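PDB 3O0P: sortase family protein from Streptococcus agalactiae, which probably catalyses, as a class C sortase, the covalent joining of pilin subunits into pili through a transpeptidation reaction. Local coordinates for residues 39-44 against 166-171; 64-69 against 143-148. One frame throughout, in Å; residues are numbered along the deposited sequence.

Contact 1 (39-44 against 166-171)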
ATOM      1  N   LEU A  39       6.775  14.593  -3.885  1.00 19.54           N
ATOM      2  CA  LEU A  39       7.193  13.483  -3.026  1.00 20.50           C
ATOM      3  C   LEU A  39       8.685  13.484  -2.829  1.00 19.60           C
ATOM      4  O   LEU A  39       9.430  13.498  -3.799  1.00 20.52           O
ATOM      5  CB  LEU A  39       6.803  12.155  -3.679  0.97 22.35           C
ATOM      6  CG  LEU A  39       7.125  10.871  -2.895  0.94 22.72           C
ATOM      7  CD1 LEU A  39       6.087  10.648  -1.793  1.00 25.46           C
ATOM      8  CD2 LEU A  39       7.178   9.647  -3.810  1.00 24.97           C
ATOM      9  N   ASN A  40       9.124  13.433  -1.578  1.00 20.31           N
ATOM     10  CA  ASN A  40      10.540  13.190  -1.291  1.00 20.68           C
ATOM     11  C   ASN A  40      10.622  11.874  -0.537  1.00 19.47           C
ATOM     12  O   ASN A  40      10.010  11.699   0.523  1.00 20.89           O
ATOM     13  CB  ASN A  40      11.188  14.335  -0.493  0.66 21.95           C
ATOM     14  CG  ASN A  40      12.717  14.220  -0.422  0.39 20.38           C
ATOM     15  OD1 ASN A  40      13.284  13.160  -0.664  0.56 19.79           O
ATOM     16  ND2 ASN A  40      13.381  15.321  -0.089  0.37 22.45           N
ATOM     17  N   ASN A  41      11.364  10.933  -1.103  1.00 18.42           N
ATOM     18  CA  ASN A  41      11.463   9.595  -0.527  1.00 18.11           C
ATOM     19  C   ASN A  41      12.450   9.499   0.648  1.00 20.55           C
ATOM     20  O   ASN A  41      12.736   8.421   1.132  1.00 19.85           O
ATOM     21  CB  ASN A  41      11.770   8.551  -1.617  0.99 17.50           C
ATOM     22  CG  ASN A  41      13.135   8.735  -2.225  0.79 14.68           C
ATOM     23  OD1 ASN A  41      14.026   9.237  -1.577  0.79 13.34           O
ATOM     24  ND2 ASN A  41      13.299   8.352  -3.491  0.78 15.58           N
ATOM     25  N   VAL A  42      12.928  10.631   1.149  1.00 26.56           N
ATOM     26  CA  VAL A  42      13.658  10.616   2.417  1.00 32.68           C
ATOM     27  C   VAL A  42      12.822  10.044   3.592  1.00 31.05           C
ATOM     28  O   VAL A  42      13.385   9.596   4.604  1.00 29.36           O
ATOM     29  CB  VAL A  42      14.163  12.032   2.770  1.00 37.11           C
ATOM     30  N   HIS A  43      11.487  10.032   3.468  1.00 32.82           N
ATOM     31  CA  HIS A  43      10.621   9.508   4.547  1.00 30.59           C
ATOM     32  C   HIS A  43      10.687   7.983   4.661  1.00 21.84           C
ATOM     33  O   HIS A  43      10.066   7.390   5.556  1.00 31.42           O
ATOM     34  CB  HIS A  43       9.148   9.956   4.377  1.00 20.90           C
ATOM     35  N   LEU A  44      11.468   7.344   3.791  1.00 24.40           N
ATOM     36  CA  LEU A  44      11.448   5.893   3.724  1.00 21.63           C
ATOM     37  C   LEU A  44      12.158   5.243   4.907  1.00 20.06           C
ATOM     38  O   LEU A  44      13.364   5.416   5.134  1.00 20.01           O
ATOM     39  CB  LEU A  44      12.060   5.377   2.426  1.00 20.54           C
ATOM     40  CG  LEU A  44      11.215   5.513   1.165  1.00 19.34           C
ATOM     41  CD1 LEU A  44      11.997   5.067  -0.033  1.00 20.46           C
ATOM     42  CD2 LEU A  44       9.930   4.717   1.286  0.96 21.20           C
ATOM     43  N   ASP A 166      13.897  -1.065  -4.860  1.00 16.28           N
ATOM     44  CA  ASP A 166      12.758  -1.580  -5.618  1.00 15.29           C
ATOM     45  C   ASP A 166      11.442  -0.971  -5.205  1.00 13.99           C
ATOM     46  O   ASP A 166      10.408  -1.352  -5.732  1.00 15.72           O
ATOM     47  CB  ASP A 166      12.687  -3.092  -5.475  1.00 16.45           C
ATOM     48  CG  ASP A 166      13.979  -3.747  -5.866  0.69 15.45           C
ATOM     49  OD1 ASP A 166      14.354  -3.658  -7.057  0.71 14.64           O
ATOM     50  OD2 ASP A 166      14.633  -4.312  -4.980  0.73 16.75           O
ATOM     51  N   LEU A 167      11.500  -0.021  -4.272  1.00 13.86           N
ATOM     52  CA  LEU A 167      10.305   0.698  -3.825  1.00 14.21           C
ATOM     53  C   LEU A 167      10.217   2.103  -4.378  1.00 14.84           C
ATOM     54  O   LEU A 167       9.225   2.761  -4.152  1.00 16.33           O
ATOM     55  CB  LEU A 167      10.291   0.805  -2.305  1.00 15.35           C
ATOM     56  CG  LEU A 167      10.328  -0.547  -1.600  1.00 15.77           C
ATOM     57  CD1 LEU A 167      10.302  -0.323  -0.098  0.91 18.41           C
ATOM     58  CD2 LEU A 167       9.159  -1.462  -2.018  0.98 17.20           C
ATOM     59  N   LEU A 168      11.232   2.540  -5.119  1.00 14.12           N
ATOM     60  CA  LEU A 168      11.294   3.916  -5.584  1.00 13.85           C
ATOM     61  C   LEU A 168      10.462   4.088  -6.836  1.00 13.36           C
ATOM     62  O   LEU A 168      10.145   3.111  -7.537  1.00 13.30           O
ATOM     63  CB  LEU A 168      12.753   4.302  -5.867  1.00 14.79           C
ATOM     64  CG  LEU A 168      13.744   4.066  -4.722  0.92 15.32           C
ATOM     65  CD1 LEU A 168      15.113   4.584  -5.119  0.96 16.66           C
ATOM     66  CD2 LEU A 168      13.271   4.683  -3.406  1.00 17.41           C
ATOM     67  N   VAL A 169      10.112   5.337  -7.113  1.00 13.65           N
ATOM     68  CA  VAL A 169       9.372   5.656  -8.305  1.00 15.46           C
ATOM     69  C   VAL A 169      10.203   5.298  -9.534  1.00 15.78           C
ATOM     70  O   VAL A 169      11.394   5.582  -9.610  1.00 16.99           O
ATOM     71  CB  VAL A 169       9.002   7.154  -8.324  1.00 16.75           C
ATOM     72  CG1 VAL A 169       8.495   7.588  -9.714  1.00 19.08           C
ATOM     73  CG2 VAL A 169       7.967   7.449  -7.218  1.00 18.63           C
ATOM     74  N   VAL A 170       9.556   4.640 -10.484  1.00 16.61           N
ATOM     75  CA  VAL A 170      10.144   4.348 -11.777  1.00 17.82           C
ATOM     76  C   VAL A 170       9.505   5.267 -12.809  1.00 17.24           C
ATOM     77  O   VAL A 170       8.327   5.158 -13.086  1.00 16.88           O
ATOM     78  CB  VAL A 170       9.897   2.883 -12.196  1.00 19.51           C
ATOM     79  CG1 VAL A 170      10.523   2.596 -13.563  1.00 22.57           C
ATOM     80  CG2 VAL A 170      10.439   1.924 -11.145  1.00 22.18           C
ATOM     81  N   PRO A 171      10.298   6.172 -13.392  1.00 17.79           N
ATOM     82  CA  PRO A 171       9.736   7.097 -14.381  1.00 17.72           C
ATOM     83  C   PRO A 171       8.948   6.375 -15.472  1.00 16.91           C
ATOM     84  O   PRO A 171       9.362   5.326 -15.963  1.00 18.35           O
ATOM     85  CB  PRO A 171      10.982   7.771 -14.973  0.69 18.56           C
ATOM     86  CG  PRO A 171      12.025   7.667 -13.895  0.56 18.50           C
ATOM     87  CD  PRO A 171      11.746   6.355 -13.204  0.72 18.42           C
TER
HETATM   88  O   HOH W   1      11.012   7.477  -5.226  1.00 17.11           O
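Leu168 and Leu44 bury the most surface here, meeting through methyl groups: CD2 of Leu168 lies 3.6 Å from CD1 of Leu44, and the two side chains run aslant to each other. The CB of Leu168 does not point at the facing segment; with CG anti to the carbonyl carbon (chi1 -53°), the CD2 branch, rather than the extended CD1, is brought over to 39-44. The same methyl also receives the side chain of Asn41 at about a right angle, its ND2 being 3.7 Å from Leu168 CD2. That amide has a polar task as well, since Asn41 ND2 donates to a water at 3.0 Å, and Val169 N donates to the same water, also at 3.0 Å. One water thus accepts from both segments and bridges side chain to backbone. In sortase topology, 166-171 belongs to the long connection between strands 148-159 and 174-182, while 39-44 follows helix 22-37 and leads into the Asp-Pro-Tyr motif that in pilus-type class C sortases forms the lid, as is probable here. At the other end of the contact Leu39 CD2 touches Val169 CG2 at 4.1 Å. An Asx turn shapes 39-44: Asn40 OD1 accepts from Val42 N at 3.1 Å, the donor standing 50° out of the carbonyl plane. Farther out, Leu44 rests on Leu100 and Thr103, and Leu168 O accepts a hydrogen bond from His113 ND1.

Contact 2 (64-69 against 143-148)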
ATOM      1  N   LEU A  64      -6.870  12.099   1.669  1.00  9.53           N
ATOM      2  CA  LEU A  64      -7.441  10.847   1.168  1.00  9.10           C
ATOM      3  C   LEU A  64      -8.264  10.092   2.190  1.00  8.50           C
ATOM      4  O   LEU A  64      -8.836   9.054   1.870  1.00  9.72           O
ATOM      5  CB  LEU A  64      -6.346   9.916   0.663  1.00  9.99           C
ATOM      6  CG  LEU A  64      -5.653  10.344  -0.633  1.00  9.85           C
ATOM      7  CD1 LEU A  64      -4.622   9.301  -1.036  1.00 12.44           C
ATOM      8  CD2 LEU A  64      -6.630  10.600  -1.761  0.83  9.43           C
ATOM      9  N   GLU A  65      -8.357  10.615   3.408  1.00  8.85           N
ATOM     10  CA  GLU A  65      -8.978   9.889   4.495  1.00  9.69           C
ATOM     11  C   GLU A  65     -10.462  10.156   4.628  1.00  9.81           C
ATOM     12  O   GLU A  65     -10.890  11.287   4.702  1.00 10.76           O
ATOM     13  CB  GLU A  65      -8.348  10.294   5.822  1.00 11.94           C
ATOM     14  CG  GLU A  65      -7.003   9.661   6.048  0.62 13.02           C
ATOM     15  CD  GLU A  65      -6.422   9.982   7.424  0.64 12.82           C
ATOM     16  OE1 GLU A  65      -7.105  10.689   8.204  0.54 12.93           O
ATOM     17  OE2 GLU A  65      -5.280   9.552   7.711  0.83 13.63           O
ATOM     18  N   VAL A  66     -11.226   9.071   4.725  1.00  9.93           N
ATOM     19  CA  VAL A  66     -12.588   9.109   5.248  1.00 10.32           C
ATOM     20  C   VAL A  66     -12.728   7.870   6.135  1.00 10.70           C
ATOM     21  O   VAL A  66     -12.083   6.839   5.898  1.00 11.49           O
ATOM     22  CB  VAL A  66     -13.679   9.104   4.154  0.96 11.04           C
ATOM     23  CG1 VAL A  66     -13.628  10.392   3.348  0.93 12.69           C
ATOM     24  CG2 VAL A  66     -13.576   7.868   3.259  1.00 13.12           C
ATOM     25  N   SER A  67     -13.491   8.005   7.212  1.00 11.94           N
ATOM     26  CA  SER A  67     -13.619   6.938   8.195  1.00 14.01           C
ATOM     27  C   SER A  67     -12.237   6.444   8.660  1.00 13.97           C
ATOM     28  O   SER A  67     -12.040   5.241   8.904  1.00 15.62           O
ATOM     29  CB  SER A  67     -14.414   5.775   7.609  1.00 16.62           C
ATOM     30  OG  SER A  67     -15.084   5.062   8.634  0.51 15.94           O
ATOM     31  N   GLU A  68     -11.288   7.375   8.760  1.00 14.52           N
ATOM     32  CA  GLU A  68      -9.947   7.109   9.318  1.00 15.58           C
ATOM     33  C   GLU A  68      -9.006   6.351   8.391  1.00 13.85           C
ATOM     34  O   GLU A  68      -7.881   6.010   8.770  1.00 15.11           O
ATOM     35  CB  GLU A  68     -10.067   6.321  10.628  0.86 18.44           C
ATOM     36  CG  GLU A  68     -10.892   7.028  11.673  0.69 20.86           C
ATOM     37  CD  GLU A  68     -10.732   6.417  13.046  0.64 20.76           C
ATOM     38  OE1 GLU A  68     -11.380   5.383  13.307  0.41 20.85           O
ATOM     39  OE2 GLU A  68      -9.946   6.953  13.851  0.38 21.19           O
ATOM     40  N   LYS A  69      -9.488   6.036   7.205  1.00 12.59           N
ATOM     41  CA  LYS A  69      -8.795   5.168   6.261  1.00 11.95           C
ATOM     42  C   LYS A  69      -8.557   5.865   4.947  1.00 10.12           C
ATOM     43  O   LYS A  69      -9.345   6.719   4.546  1.00 10.91           O
ATOM     44  CB  LYS A  69      -9.648   3.912   6.018  1.00 14.07           C
ATOM     45  CG  LYS A  69      -9.822   3.113   7.294  1.00 15.30           C
ATOM     46  CD  LYS A  69     -11.029   2.219   7.297  0.99 15.91           C
ATOM     47  CE  LYS A  69     -11.097   1.431   8.606  0.55 16.30           C
ATOM     48  NZ  LYS A  69     -12.393   0.725   8.808  0.51 17.29           N
ATOM     49  N   GLN A 143      -8.824   0.444  -3.686  1.00  9.93           N
ATOM     50  CA  GLN A 143      -9.908   1.398  -3.778  1.00 10.73           C
ATOM     51  C   GLN A 143      -9.553   2.606  -2.947  1.00  9.71           C
ATOM     52  O   GLN A 143      -9.178   2.495  -1.785  1.00 10.85           O
ATOM     53  CB  GLN A 143     -11.213   0.783  -3.295  1.00 12.68           C
ATOM     54  CG  GLN A 143     -12.378   1.722  -3.439  0.96 14.65           C
ATOM     55  CD  GLN A 143     -13.688   1.132  -2.948  0.86 14.71           C
ATOM     56  OE1 GLN A 143     -13.789  -0.068  -2.658  0.66 15.10           O
ATOM     57  NE2 GLN A 143     -14.700   1.985  -2.825  0.83 17.29           N
ATOM     58  N   ASN A 144      -9.632   3.777  -3.567  1.00  9.03           N
ATOM     59  CA  ASN A 144      -9.473   5.046  -2.849  1.00  8.98           C
ATOM     60  C   ASN A 144     -10.798   5.810  -2.907  1.00  9.05           C
ATOM     61  O   ASN A 144     -11.814   5.260  -3.334  1.00  9.83           O
ATOM     62  CB  ASN A 144      -8.292   5.848  -3.406  1.00  9.23           C
ATOM     63  CG  ASN A 144      -8.450   6.168  -4.887  0.88  8.02           C
ATOM     64  OD1 ASN A 144      -9.529   6.548  -5.336  0.86  7.49           O
ATOM     65  ND2 ASN A 144      -7.375   5.973  -5.659  0.94  9.56           N
ATOM     66  N   ILE A 145     -10.818   7.052  -2.453  1.00  8.37           N
ATOM     67  CA  ILE A 145     -12.071   7.779  -2.366  1.00  9.73           C
ATOM     68  C   ILE A 145     -12.710   7.982  -3.721  1.00  9.86           C
ATOM     69  O   ILE A 145     -13.912   8.223  -3.776  1.00 12.00           O
ATOM     70  CB  ILE A 145     -11.919   9.149  -1.683  1.00 10.35           C
ATOM     71  CG1 ILE A 145     -10.750   9.962  -2.265  0.95 11.12           C
ATOM     72  CG2 ILE A 145     -11.793   9.001  -0.161  1.00 12.00           C
ATOM     73  CD1 ILE A 145     -10.732  11.406  -1.854  1.00 12.69           C
ATOM     74  N   LYS A 146     -11.929   7.951  -4.803  1.00  9.90           N
ATOM     75  CA  LYS A 146     -12.463   8.182  -6.137  1.00 10.12           C
ATOM     76  C   LYS A 146     -12.859   6.916  -6.886  1.00 10.43           C
ATOM     77  O   LYS A 146     -13.903   6.880  -7.526  1.00 12.10           O
ATOM     78  CB  LYS A 146     -11.444   8.960  -6.966  0.99 12.37           C
ATOM     79  CG  LYS A 146     -11.948   9.230  -8.385  1.00 14.65           C
ATOM     80  CD  LYS A 146     -11.003  10.048  -9.234  1.00 16.84           C
ATOM     81  CE  LYS A 146     -11.659  10.422 -10.579  1.00 19.11           C
ATOM     82  NZ  LYS A 146     -12.659  11.500 -10.422  0.73 21.26           N
ATOM     83  N   GLU A 147     -12.015   5.894  -6.845  1.00 10.19           N
ATOM     84  CA  GLU A 147     -12.190   4.763  -7.769  1.00 10.11           C
ATOM     85  C   GLU A 147     -11.341   3.582  -7.296  1.00  9.70           C
ATOM     86  O   GLU A 147     -10.563   3.690  -6.357  1.00 10.68           O
ATOM     87  CB  GLU A 147     -11.785   5.190  -9.203  1.00 11.59           C
ATOM     88  CG  GLU A 147     -10.334   5.612  -9.294  1.00 12.14           C
ATOM     89  CD  GLU A 147     -10.008   6.473 -10.507  0.88 11.42           C
ATOM     90  OE1 GLU A 147     -10.908   6.790 -11.327  0.69 10.24           O
ATOM     91  OE2 GLU A 147      -8.833   6.863 -10.605  0.85 12.25           O
ATOM     92  N   THR A 148     -11.490   2.460  -7.976  1.00 10.81           N
ATOM     93  CA  THR A 148     -10.664   1.298  -7.744  1.00 11.70           C
ATOM     94  C   THR A 148      -9.664   1.189  -8.881  1.00 11.46           C
ATOM     95  O   THR A 148     -10.020   1.286 -10.060  1.00 15.04           O
ATOM     96  CB  THR A 148     -11.515   0.029  -7.686  1.00 14.75           C
ATOM     97  OG1 THR A 148     -12.442   0.141  -6.608  0.83 15.77           O
ATOM     98  CG2 THR A 148     -10.654  -1.160  -7.428  1.00 16.90           C
TER
HETATM   99  O   HOH W   2      -8.683   7.615  -0.560  1.00 10.50           O
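Apolar packing centres on Ile145, whose two branches meet different residues. CG2 turns to Val66, lying 4.0 Å from its CG2 methyl, and reaches the backbone of Leu64 with 3.6 Å between Ile145 CG2 and Leu64 O. The other branch starts from CG1 set between the backbone N and the carbonyl carbon (chi1 49°), and its CD1 comes within 4.2 Å of Leu64 CD2; there the side chains cross nearly at right angles. All three residues are buried: helix 22-37 adds Met29 and Ala32 against Leu64, and helix 11-18 adds Phe13 and Ala16 against Val66.

The polar link across the contact is a water that donates to Leu64 O at 2.8 Å and accepts from Ile145 N at 2.9 Å, so one molecule satisfies two buried backbone groups.

Hydrogen bonds within each segment set the backbones. Asn144 OD1 takes both Lys146 N, at 2.8 Å, and Glu147 N, at 3.0 Å, with the donors tilted 16° and 31° from its carbonyl plane; this double grip fixes the carboxamide, and its ND2 donates to Pro106 O. Val66 and Lys69 exchange two backbone bonds around a type I' turn. This tight turn packs against the hairpin of strands 139-143 and 148-159 in the sortase β-barrel, closed by the Asx turn and Asx motif at Asn144 and set against helices 11-18 and 22-37.

Both contacts join the long region between helix 22-37 and strand 71-75 to loops of the sortase barrel that flank strand 148-159, one at its beginning and one beyond its end. Contact 2 is a core contact, its touching residues all buried and covered by helices 11-18 and 22-37, whereas contact 1 lies at the surface with none buried, touched by the loop residues Leu100, Thr103 and Ser104. Their centres are 22 Å apart and they do not touch. Each combines methyl packing with one bridging water; that of contact 1 accepts from both sides, that of contact 2 both donates and accepts between main chains. In sequence, 64-69 and 143-148 both fall between the segments of contact 1.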